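Local coordinates for protein iron transport multicopper oxidase FET3 (Saccharomyces cerevisiae, PDB 1ZPU) that oxidises ferrous iron to ferric iron with molecular oxygen through its bound copper ions, as required for high-affinity iron uptake by the yeast cell, and also oxidises cuprous copper, at residues 17-22 and 142-147; 12-17 and 24-29. All coordinates share one frame; numbering follows the deposited sequence.

Contact 1: residues 17-22 and 142-147; sequences DGLKSR and WYHDLV. With NAG (2-acetamido-2-deoxy-beta-D-glucopyranose), chain H; MAN (alpha-D-mannopyranose), chain B; NAG (2-acetamido-2-deoxy-beta-D-glucopyranose), chain C.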
ATOM      1  N   ASP A  17      -8.097   3.358  20.503  1.00 70.01           N
ATOM      2  CA  ASP A  17      -7.961   4.789  20.682  1.00 69.94           C
ATOM      3  C   ASP A  17      -7.609   5.202  22.097  1.00 69.82           C
ATOM      4  O   ASP A  17      -6.731   6.050  22.323  1.00 69.82           O
ATOM      5  CB  ASP A  17      -9.332   5.408  20.365  1.00 70.09           C
ATOM      6  CG  ASP A  17      -9.199   6.542  19.474  1.00 71.19           C
ATOM      7  OD1 ASP A  17      -8.023   6.747  19.107  1.00 74.86           O
ATOM      8  OD2 ASP A  17     -10.193   7.214  19.129  1.00 71.12           O
ATOM      9  N   GLY A  18      -8.326   4.601  23.042  1.00 69.32           N
ATOM     10  CA  GLY A  18      -8.416   5.130  24.368  1.00 69.23           C
ATOM     11  C   GLY A  18      -9.771   5.778  24.589  1.00 69.33           C
ATOM     12  O   GLY A  18     -10.140   6.072  25.724  1.00 69.39           O
ATOM     13  N   LEU A  19     -10.530   5.999  23.517  1.00 69.50           N
ATOM     14  CA  LEU A  19     -11.808   6.711  23.661  1.00 69.58           C
ATOM     15  C   LEU A  19     -13.086   6.134  23.022  1.00 69.64           C
ATOM     16  O   LEU A  19     -14.115   6.816  22.977  1.00 69.78           O
ATOM     17  CB  LEU A  19     -11.669   8.199  23.313  1.00 69.35           C
ATOM     18  CG  LEU A  19     -10.662   8.841  22.377  1.00 69.94           C
ATOM     19  CD1 LEU A  19     -11.035  10.281  22.366  1.00 70.25           C
ATOM     20  CD2 LEU A  19      -9.221   8.727  22.871  1.00 70.77           C
ATOM     21  N   LYS A  20     -13.039   4.885  22.563  1.00 69.64           N
ATOM     22  CA  LYS A  20     -14.219   4.250  21.990  1.00 69.60           C
ATOM     23  C   LYS A  20     -14.048   2.746  21.942  1.00 69.41           C
ATOM     24  O   LYS A  20     -13.207   2.241  21.202  1.00 69.41           O
ATOM     25  CB  LYS A  20     -14.463   4.777  20.575  1.00 69.77           C
ATOM     26  CG  LYS A  20     -15.910   5.124  20.267  1.00 71.10           C
ATOM     27  CD  LYS A  20     -16.835   3.906  20.317  1.00 72.33           C
ATOM     28  CE  LYS A  20     -18.302   4.288  20.064  1.00 72.38           C
ATOM     29  NZ  LYS A  20     -18.491   4.832  18.680  1.00 73.90           N
ATOM     30  N   SER A  21     -14.832   2.024  22.734  1.00 69.34           N
ATOM     31  CA  SER A  21     -14.879   0.579  22.564  1.00 69.38           C
ATOM     32  C   SER A  21     -15.698   0.298  21.313  1.00 69.24           C
ATOM     33  O   SER A  21     -16.787   0.818  21.128  1.00 69.35           O
ATOM     34  CB  SER A  21     -15.410  -0.167  23.786  1.00 69.39           C
ATOM     35  OG  SER A  21     -14.677  -1.382  23.953  1.00 69.82           O
ATOM     36  N   ARG A  22     -15.140  -0.529  20.450  1.00 69.07           N
ATOM     37  CA  ARG A  22     -15.520  -0.544  19.070  1.00 68.89           C
ATOM     38  C   ARG A  22     -15.077  -1.894  18.504  1.00 68.94           C
ATOM     39  O   ARG A  22     -14.011  -2.397  18.877  1.00 69.38           O
ATOM     40  CB  ARG A  22     -14.760   0.612  18.436  1.00 68.69           C
ATOM     41  CG  ARG A  22     -14.905   0.767  16.983  1.00 68.79           C
ATOM     42  CD  ARG A  22     -13.558   0.945  16.371  1.00 68.02           C
ATOM     43  NE  ARG A  22     -13.403  -0.046  15.313  1.00 67.89           N
ATOM     44  CZ  ARG A  22     -13.127   0.239  14.053  1.00 68.35           C
ATOM     45  NH1 ARG A  22     -12.914   1.497  13.676  1.00 70.24           N
ATOM     46  NH2 ARG A  22     -13.024  -0.736  13.171  1.00 68.25           N
ATOM     47  N   TRP A 142      -7.032   6.294  13.114  1.00 68.82           N
ATOM     48  CA  TRP A 142      -8.075   5.443  13.668  1.00 68.74           C
ATOM     49  C   TRP A 142      -9.482   6.081  13.545  1.00 68.99           C
ATOM     50  O   TRP A 142      -9.670   7.277  13.827  1.00 69.22           O
ATOM     51  CB  TRP A 142      -7.727   5.104  15.118  1.00 68.47           C
ATOM     52  CG  TRP A 142      -8.608   4.083  15.705  1.00 68.07           C
ATOM     53  CD1 TRP A 142      -9.492   4.247  16.726  1.00 67.90           C
ATOM     54  CD2 TRP A 142      -8.709   2.725  15.302  1.00 68.47           C
ATOM     55  NE1 TRP A 142     -10.144   3.070  16.995  1.00 67.63           N
ATOM     56  CE2 TRP A 142      -9.688   2.117  16.126  1.00 67.40           C
ATOM     57  CE3 TRP A 142      -8.084   1.960  14.315  1.00 68.73           C
ATOM     58  CZ2 TRP A 142     -10.043   0.787  16.000  1.00 66.23           C
ATOM     59  CZ3 TRP A 142      -8.449   0.618  14.194  1.00 68.28           C
ATOM     60  CH2 TRP A 142      -9.417   0.056  15.035  1.00 67.22           C
ATOM     61  N   TYR A 143     -10.449   5.279  13.104  1.00 69.03           N
ATOM     62  CA  TYR A 143     -11.853   5.695  12.987  1.00 68.89           C
ATOM     63  C   TYR A 143     -12.654   5.075  14.100  1.00 68.90           C
ATOM     64  O   TYR A 143     -12.305   4.011  14.599  1.00 69.25           O
ATOM     65  CB  TYR A 143     -12.452   5.269  11.638  1.00 68.65           C
ATOM     66  CG  TYR A 143     -11.963   6.076  10.450  1.00 68.09           C
ATOM     67  CD1 TYR A 143     -10.755   5.784   9.841  1.00 68.37           C
ATOM     68  CD2 TYR A 143     -12.708   7.131   9.943  1.00 68.71           C
ATOM     69  CE1 TYR A 143     -10.293   6.513   8.759  1.00 68.40           C
ATOM     70  CE2 TYR A 143     -12.256   7.875   8.852  1.00 69.46           C
ATOM     71  CZ  TYR A 143     -11.042   7.553   8.270  1.00 68.89           C
ATOM     72  OH  TYR A 143     -10.569   8.259   7.191  1.00 69.17           O
ATOM     73  N   HIS A 144     -13.733   5.744  14.485  1.00 69.00           N
ATOM     74  CA  HIS A 144     -14.641   5.247  15.515  1.00 68.92           C
ATOM     75  C   HIS A 144     -15.787   4.445  14.945  1.00 69.09           C
ATOM     76  O   HIS A 144     -16.496   3.767  15.671  1.00 69.51           O
ATOM     77  CB  HIS A 144     -15.196   6.422  16.290  1.00 68.90           C
ATOM     78  CG  HIS A 144     -14.244   6.948  17.307  1.00 69.42           C
ATOM     79  ND1 HIS A 144     -14.646   7.728  18.373  1.00 69.53           N
ATOM     80  CD2 HIS A 144     -12.912   6.762  17.449  1.00 66.95           C
ATOM     81  CE1 HIS A 144     -13.592   8.018  19.115  1.00 68.22           C
ATOM     82  NE2 HIS A 144     -12.531   7.447  18.573  1.00 68.25           N
ATOM     83  N   ASP A 145     -15.987   4.550  13.642  1.00 69.27           N
ATOM     84  CA  ASP A 145     -16.978   3.760  12.962  1.00 69.51           C
ATOM     85  C   ASP A 145     -16.280   2.797  12.021  1.00 69.35           C
ATOM     86  O   ASP A 145     -15.223   3.107  11.479  1.00 69.46           O
ATOM     87  CB  ASP A 145     -17.932   4.667  12.187  1.00 70.01           C
ATOM     88  CG  ASP A 145     -18.726   5.609  13.100  1.00 72.01           C
ATOM     89  OD1 ASP A 145     -19.875   5.261  13.508  1.00 73.31           O
ATOM     90  OD2 ASP A 145     -18.195   6.701  13.408  1.00 74.15           O
ATOM     91  N   LEU A 146     -16.877   1.628  11.829  1.00 69.39           N
ATOM     92  CA  LEU A 146     -16.375   0.632  10.893  1.00 69.36           C
ATOM     93  C   LEU A 146     -16.471   1.140   9.467  1.00 69.24           C
ATOM     94  O   LEU A 146     -17.325   1.959   9.138  1.00 69.10           O
ATOM     95  CB  LEU A 146     -17.178  -0.655  11.004  1.00 69.87           C
ATOM     96  CG  LEU A 146     -17.190  -1.419  12.323  1.00 70.70           C
ATOM     97  CD1 LEU A 146     -18.232  -0.838  13.290  1.00 72.22           C
ATOM     98  CD2 LEU A 146     -17.540  -2.835  11.989  1.00 71.66           C
ATOM     99  N   VAL A 147     -15.593   0.635   8.610  1.00 69.19           N
ATOM    100  CA  VAL A 147     -15.558   1.072   7.229  1.00 69.07           C
ATOM    101  C   VAL A 147     -16.874   0.780   6.510  1.00 69.25           C
ATOM    102  O   VAL A 147     -17.378   1.624   5.783  1.00 69.26           O
ATOM    103  CB  VAL A 147     -14.353   0.501   6.531  1.00 68.61           C
ATOM    104  CG1 VAL A 147     -14.288   0.973   5.115  1.00 69.32           C
ATOM    105  CG2 VAL A 147     -13.150   0.977   7.248  1.00 69.03           C
TER
HETATM  106  C1  NAG H   1      -3.574   9.213  25.726  1.00 72.37           C
HETATM  107  C2  NAG H   1      -4.720   8.250  26.056  1.00 70.93           C
HETATM  108  C3  NAG H   1      -6.096   8.813  25.703  1.00 72.98           C
HETATM  109  C4  NAG H   1      -6.306  10.231  26.214  1.00 75.62           C
HETATM  110  C5  NAG H   1      -5.079  11.036  25.778  1.00 76.55           C
HETATM  111  C6  NAG H   1      -5.078  12.453  26.316  1.00 77.64           C
HETATM  112  C7  NAG H   1      -4.567   5.807  25.540  1.00 68.36           C
HETATM  113  C8  NAG H   1      -4.037   5.360  26.874  1.00 67.01           C
HETATM  114  N2  NAG H   1      -4.569   7.099  25.221  1.00 69.98           N
HETATM  115  O3  NAG H   1      -7.130   8.004  26.211  1.00 72.07           O
HETATM  116  O4  NAG H   1      -7.501  10.737  25.644  1.00 78.93           O
HETATM  117  O5  NAG H   1      -3.937  10.423  26.338  1.00 76.03           O
HETATM  118  O6  NAG H   1      -4.877  12.330  27.707  1.00 80.08           O
HETATM  119  O7  NAG H   1      -4.955   4.989  24.711  1.00 67.02           O
HETATM  120  C1  MAN B   5     -11.009  13.682  21.656  1.00 72.21           C
HETATM  121  C2  MAN B   5      -9.662  13.741  20.947  1.00 70.68           C
HETATM  122  C3  MAN B   5      -9.833  13.911  19.444  1.00 71.97           C
HETATM  123  C4  MAN B   5     -10.827  12.888  18.913  1.00 72.60           C
HETATM  124  C5  MAN B   5     -12.141  12.989  19.656  1.00 72.41           C
HETATM  125  C6  MAN B   5     -13.087  11.911  19.162  1.00 72.66           C
HETATM  126  O2  MAN B   5      -8.983  12.535  21.163  1.00 67.50           O
HETATM  127  O3  MAN B   5      -8.598  13.720  18.790  1.00 72.45           O
HETATM  128  O4  MAN B   5     -11.049  13.101  17.546  1.00 73.79           O
HETATM  129  O5  MAN B   5     -11.893  12.772  21.027  1.00 72.85           O
HETATM  130  O6  MAN B   5     -14.233  11.947  19.981  1.00 75.35           O
HETATM  131  C1  NAG C   2      -8.510  11.077  26.617  1.00 80.85           C
HETATM  132  C2  NAG C   2      -9.314  12.289  26.126  1.00 82.02           C
HETATM  133  C3  NAG C   2     -10.584  12.535  26.935  1.00 81.98           C
HETATM  134  C4  NAG C   2     -11.384  11.265  27.181  1.00 82.04           C
HETATM  135  C5  NAG C   2     -10.410  10.230  27.753  1.00 81.30           C
HETATM  136  C6  NAG C   2     -11.080   8.901  28.070  1.00 80.65           C
HETATM  137  C7  NAG C   2      -8.011  14.108  25.140  1.00 85.84           C
HETATM  138  C8  NAG C   2      -7.419  15.463  25.407  1.00 86.29           C
HETATM  139  N2  NAG C   2      -8.532  13.505  26.204  1.00 83.86           N
HETATM  140  O3  NAG C   2     -11.375  13.491  26.263  1.00 82.06           O
HETATM  141  O4  NAG C   2     -12.405  11.574  28.107  1.00 84.16           O
HETATM  142  O5  NAG C   2      -9.364   9.978  26.831  1.00 81.06           O
HETATM  143  O6  NAG C   2     -11.305   8.194  26.873  1.00 79.74           O
HETATM  144  O7  NAG C   2      -7.979  13.608  24.006  1.00 86.98           O

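Contact 2: residues 12-17 and 24-29; sequences DYRNVD and VITCNG. With NAG (2-acetamido-2-deoxy-beta-D-glucopyranose), chain H.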
ATOM      1  N   ASP A  12     -14.311  -8.501  17.464  1.00 69.44           N
ATOM      2  CA  ASP A  12     -14.365  -8.315  18.906  1.00 69.86           C
ATOM      3  C   ASP A  12     -14.213  -6.849  19.234  1.00 69.53           C
ATOM      4  O   ASP A  12     -13.625  -6.095  18.456  1.00 69.42           O
ATOM      5  CB  ASP A  12     -13.265  -9.116  19.591  1.00 70.64           C
ATOM      6  CG  ASP A  12     -13.700 -10.536  19.896  1.00 73.34           C
ATOM      7  OD1 ASP A  12     -14.307 -10.734  20.982  1.00 75.41           O
ATOM      8  OD2 ASP A  12     -13.452 -11.446  19.048  1.00 75.48           O
ATOM      9  N   TYR A  13     -14.741  -6.454  20.387  1.00 69.23           N
ATOM     10  CA  TYR A  13     -14.583  -5.091  20.878  1.00 69.21           C
ATOM     11  C   TYR A  13     -13.177  -4.827  21.421  1.00 69.13           C
ATOM     12  O   TYR A  13     -12.656  -5.624  22.193  1.00 69.23           O
ATOM     13  CB  TYR A  13     -15.651  -4.767  21.928  1.00 68.96           C
ATOM     14  CG  TYR A  13     -16.984  -4.475  21.289  1.00 69.80           C
ATOM     15  CD1 TYR A  13     -17.923  -5.495  21.070  1.00 69.58           C
ATOM     16  CD2 TYR A  13     -17.297  -3.189  20.858  1.00 69.86           C
ATOM     17  CE1 TYR A  13     -19.142  -5.227  20.448  1.00 69.59           C
ATOM     18  CE2 TYR A  13     -18.513  -2.912  20.242  1.00 70.00           C
ATOM     19  CZ  TYR A  13     -19.435  -3.930  20.037  1.00 69.98           C
ATOM     20  OH  TYR A  13     -20.644  -3.637  19.416  1.00 69.98           O
ATOM     21  N   ARG A  14     -12.559  -3.739  20.972  1.00 68.79           N
ATOM     22  CA  ARG A  14     -11.370  -3.193  21.620  1.00 68.85           C
ATOM     23  C   ARG A  14     -11.516  -1.682  21.716  1.00 68.90           C
ATOM     24  O   ARG A  14     -12.264  -1.063  20.943  1.00 68.77           O
ATOM     25  CB  ARG A  14     -10.087  -3.473  20.829  1.00 68.73           C
ATOM     26  CG  ARG A  14      -9.590  -4.899  20.780  1.00 68.56           C
ATOM     27  CD  ARG A  14      -9.363  -5.536  22.129  1.00 67.95           C
ATOM     28  NE  ARG A  14      -9.897  -6.886  22.020  1.00 71.08           N
ATOM     29  CZ  ARG A  14      -9.177  -8.000  21.915  1.00 71.73           C
ATOM     30  NH1 ARG A  14      -7.842  -7.951  21.965  1.00 73.29           N
ATOM     31  NH2 ARG A  14      -9.806  -9.168  21.792  1.00 70.57           N
ATOM     32  N   ASN A  15     -10.803  -1.085  22.664  1.00 68.82           N
ATOM     33  CA  ASN A  15     -10.714   0.350  22.704  1.00 68.98           C
ATOM     34  C   ASN A  15      -9.293   0.737  22.336  1.00 69.19           C
ATOM     35  O   ASN A  15      -8.461   0.946  23.207  1.00 69.66           O
ATOM     36  CB  ASN A  15     -11.126   0.898  24.069  1.00 68.84           C
ATOM     37  CG  ASN A  15     -11.242   2.409  24.072  1.00 69.29           C
ATOM     38  OD1 ASN A  15     -10.583   3.083  23.277  1.00 71.51           O
ATOM     39  ND2 ASN A  15     -12.084   2.953  24.950  1.00 67.72           N
ATOM     40  N   VAL A  16      -9.026   0.801  21.038  1.00 69.10           N
ATOM     41  CA  VAL A  16      -7.686   1.020  20.514  1.00 69.29           C
ATOM     42  C   VAL A  16      -7.210   2.436  20.823  1.00 69.50           C
ATOM     43  O   VAL A  16      -6.105   2.672  21.298  1.00 69.39           O
ATOM     44  CB  VAL A  16      -7.705   0.847  18.994  1.00 69.32           C
ATOM     45  CG1 VAL A  16      -6.328   1.132  18.396  1.00 68.21           C
ATOM     46  CG2 VAL A  16      -8.210  -0.543  18.649  1.00 69.38           C
ATOM     47  N   ASP A  17      -8.097   3.358  20.503  1.00 70.01           N
ATOM     48  CA  ASP A  17      -7.961   4.789  20.682  1.00 69.94           C
ATOM     49  C   ASP A  17      -7.609   5.202  22.097  1.00 69.82           C
ATOM     50  O   ASP A  17      -6.731   6.050  22.323  1.00 69.82           O
ATOM     51  CB  ASP A  17      -9.332   5.408  20.365  1.00 70.09           C
ATOM     52  CG  ASP A  17      -9.199   6.542  19.474  1.00 71.19           C
ATOM     53  OD1 ASP A  17      -8.023   6.747  19.107  1.00 74.86           O
ATOM     54  OD2 ASP A  17     -10.193   7.214  19.129  1.00 71.12           O
ATOM     55  N   VAL A  24     -13.298  -4.541  16.313  1.00 68.58           N
ATOM     56  CA  VAL A  24     -12.145  -4.600  15.433  1.00 68.57           C
ATOM     57  C   VAL A  24     -12.003  -6.022  14.886  1.00 68.76           C
ATOM     58  O   VAL A  24     -12.582  -6.962  15.458  1.00 68.73           O
ATOM     59  CB  VAL A  24     -10.846  -4.134  16.165  1.00 68.72           C
ATOM     60  CG1 VAL A  24     -10.971  -2.696  16.625  1.00 68.00           C
ATOM     61  CG2 VAL A  24     -10.543  -5.011  17.355  1.00 68.91           C
ATOM     62  N   ILE A  25     -11.257  -6.181  13.784  1.00 68.71           N
ATOM     63  CA  ILE A  25     -11.035  -7.515  13.197  1.00 68.73           C
ATOM     64  C   ILE A  25      -9.913  -8.283  13.909  1.00 68.95           C
ATOM     65  O   ILE A  25      -8.746  -7.884  13.881  1.00 69.09           O
ATOM     66  CB  ILE A  25     -10.771  -7.481  11.677  1.00 68.71           C
ATOM     67  CG1 ILE A  25     -11.726  -6.512  10.979  1.00 69.07           C
ATOM     68  CG2 ILE A  25     -10.967  -8.878  11.086  1.00 68.73           C
ATOM     69  CD1 ILE A  25     -11.653  -6.529   9.461  1.00 68.03           C
ATOM     70  N   THR A  26     -10.279  -9.394  14.534  1.00 68.82           N
ATOM     71  CA  THR A  26      -9.335 -10.173  15.309  1.00 68.97           C
ATOM     72  C   THR A  26      -8.710 -11.317  14.519  1.00 69.00           C
ATOM     73  O   THR A  26      -9.255 -11.748  13.516  1.00 69.31           O
ATOM     74  CB  THR A  26     -10.019 -10.716  16.562  1.00 68.98           C
ATOM     75  OG1 THR A  26     -11.240 -11.359  16.193  1.00 68.21           O
ATOM     76  CG2 THR A  26     -10.331  -9.567  17.505  1.00 69.46           C
ATOM     77  N   CYS A  27      -7.563 -11.790  14.986  1.00 69.03           N
ATOM     78  CA  CYS A  27      -6.928 -12.984  14.477  1.00 69.04           C
ATOM     79  C   CYS A  27      -6.968 -14.051  15.567  1.00 69.00           C
ATOM     80  O   CYS A  27      -6.322 -13.897  16.605  1.00 68.93           O
ATOM     81  CB  CYS A  27      -5.481 -12.665  14.108  1.00 68.95           C
ATOM     82  SG  CYS A  27      -4.500 -14.109  13.668  1.00 69.65           S
ATOM     83  N   ASN A  28      -7.724 -15.129  15.338  1.00 69.02           N
ATOM     84  CA  ASN A  28      -7.948 -16.173  16.363  1.00 68.80           C
ATOM     85  C   ASN A  28      -8.396 -15.602  17.707  1.00 68.87           C
ATOM     86  O   ASN A  28      -7.955 -16.050  18.762  1.00 69.02           O
ATOM     87  CB  ASN A  28      -6.700 -17.037  16.560  1.00 68.29           C
ATOM     88  CG  ASN A  28      -6.259 -17.732  15.288  1.00 68.75           C
ATOM     89  OD1 ASN A  28      -7.018 -17.867  14.323  1.00 69.22           O
ATOM     90  ND2 ASN A  28      -5.020 -18.191  15.285  1.00 69.21           N
ATOM     91  N   GLY A  29      -9.267 -14.601  17.663  1.00 68.96           N
ATOM     92  CA  GLY A  29      -9.710 -13.918  18.868  1.00 69.09           C
ATOM     93  C   GLY A  29      -8.760 -12.878  19.440  1.00 69.36           C
ATOM     94  O   GLY A  29      -9.091 -12.248  20.442  1.00 69.45           O
TER
HETATM   95  C1  NAG H   1      -3.574   9.213  25.726  1.00 72.37           C
HETATM   96  C2  NAG H   1      -4.720   8.250  26.056  1.00 70.93           C
HETATM   97  C3  NAG H   1      -6.096   8.813  25.703  1.00 72.98           C
HETATM   98  C4  NAG H   1      -6.306  10.231  26.214  1.00 75.62           C
HETATM   99  C5  NAG H   1      -5.079  11.036  25.778  1.00 76.55           C
HETATM  100  C6  NAG H   1      -5.078  12.453  26.316  1.00 77.64           C
HETATM  101  C7  NAG H   1      -4.567   5.807  25.540  1.00 68.36           C
HETATM  102  C8  NAG H   1      -4.037   5.360  26.874  1.00 67.01           C
HETATM  103  N2  NAG H   1      -4.569   7.099  25.221  1.00 69.98           N
HETATM  104  O3  NAG H   1      -7.130   8.004  26.211  1.00 72.07           O
HETATM  105  O4  NAG H   1      -7.501  10.737  25.644  1.00 78.93           O
HETATM  106  O5  NAG H   1      -3.937  10.423  26.338  1.00 76.03           O
HETATM  107  O6  NAG H   1      -4.877  12.330  27.707  1.00 80.08           O
HETATM  108  O7  NAG H   1      -4.955   4.989  24.711  1.00 67.02           O

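Contact 1: residues 17-22 and 142-147
R22 reaches toward W142 tip to tip and slides its guanidinium over the outer rim of the indole, with NE 3.5 Å from W142 CZ2 and the two planes 32° apart. L146 lies loosely over the opposite face, toward its rim, with CG 4.3 Å from R22 NH2. At the guanidinium edge, NH1 donates a hydrogen bond of 2.7 Å to Y143 O; NH1 comes from above the carbonyl plane, while Y143 O lies near the plane of the guanidinium. Lower down the chain, CG stands anti to the backbone N (chi1 176°) and comes to 3.6 Å from H144 O. The other terminal nitrogen, NH2, forms a salt bridge to D114, whose carboxylate also accepts the V147 amide at the start of helix 147-154.

H144 carries the other half of the contact. K20 lays its CB over the centre of the imidazole, 3.7 Å from the ring centroid, in a CH-pi contact. At the ring edge, NE2 donates a hydrogen bond to D17 OD2, with carboxylate and imidazole 85° apart; the modelled separation is very short and its exact value doubtful. The same carboxylate leans on W142, D17 CG being 3.6 Å from CD1. Beyond it an N-linked glycan borders the turn, where an O6 hydroxyl of N-acetylglucosamine bonds to G18 O at 2.7 Å.

The first and second plastocyanin-like domains meet here through an arginine bonded to a carbonyl and a carboxylate bonded to a histidine. Within the first domain, D114 probably balances the charge of R22. The D17 carboxylate would favour a protonated imidazole on H144, whereas the nearby K20 ammonium would oppose it, so the charge stays open.

Contact 2: residues 12-17 and 24-29
The guanidinium of R14 meets G29 at its edge: G29 O lies near its plane and takes a weak hydrogen bond from NH2 at 3.4 Å, while T26 CG2 approaches the group obliquely. NE turns back to Y13 O, a 3.0 Å bond that again lies in the guanidinium plane; Y13 O, with a weak second hold from G29 O, probably restrains the rotation of the group. F31 also touches the side chain of R14.

Nearer the backbone, R14 crosses V24 at about a right angle, with CG 3.6 Å from V24 CG2. That methyl sits between the backbone N and the carbonyl carbon of its own residue (chi1 -61° places CG1 beside the N), where it also borders D12 O. V24 CG1 turns instead to V16 CG2, 4.0 Å away, and the side chain of W142, from strand 133-142, touches both valines. Further along, D12 CB packs on T26 CG2 at 3.6 Å.

The backbones are joined at D12 and V24, a hydrogen-bonded antiparallel pair: D12 N donates to V24 O at 3.1 Å and V24 N to D12 O at 2.7 Å. The local segments 12-14 and 24-27 run at 112° to each other, far from the 180° of a flat antiparallel pair. This is a twisted beta hairpin, strand 22-27 forming the outermost strand of a sheet in the first plastocyanin-like domain, as in the cupredoxin fold.

How the contacts relate
From the N terminus, strand 2-14 leads into the bend at D17, passes through 17-22, and returns as strand 22-27. Contact 2 closes this short hairpin, with six residues between its segments. Contact 1 takes up the hairpin's own loop and joins it to 142-147, with 119 residues between, at the end of strand 133-142 of the second plastocyanin-like domain. The segments alternate along the chain, so the two contacts cross, sharing D17. They also touch: R22 O lies within probable hydrogen-bonding distance of R14 N, K20 N of N15 OD1, and W142 packs on V16. The hairpin of the first domain is thereby tied to the end of that strand in the second.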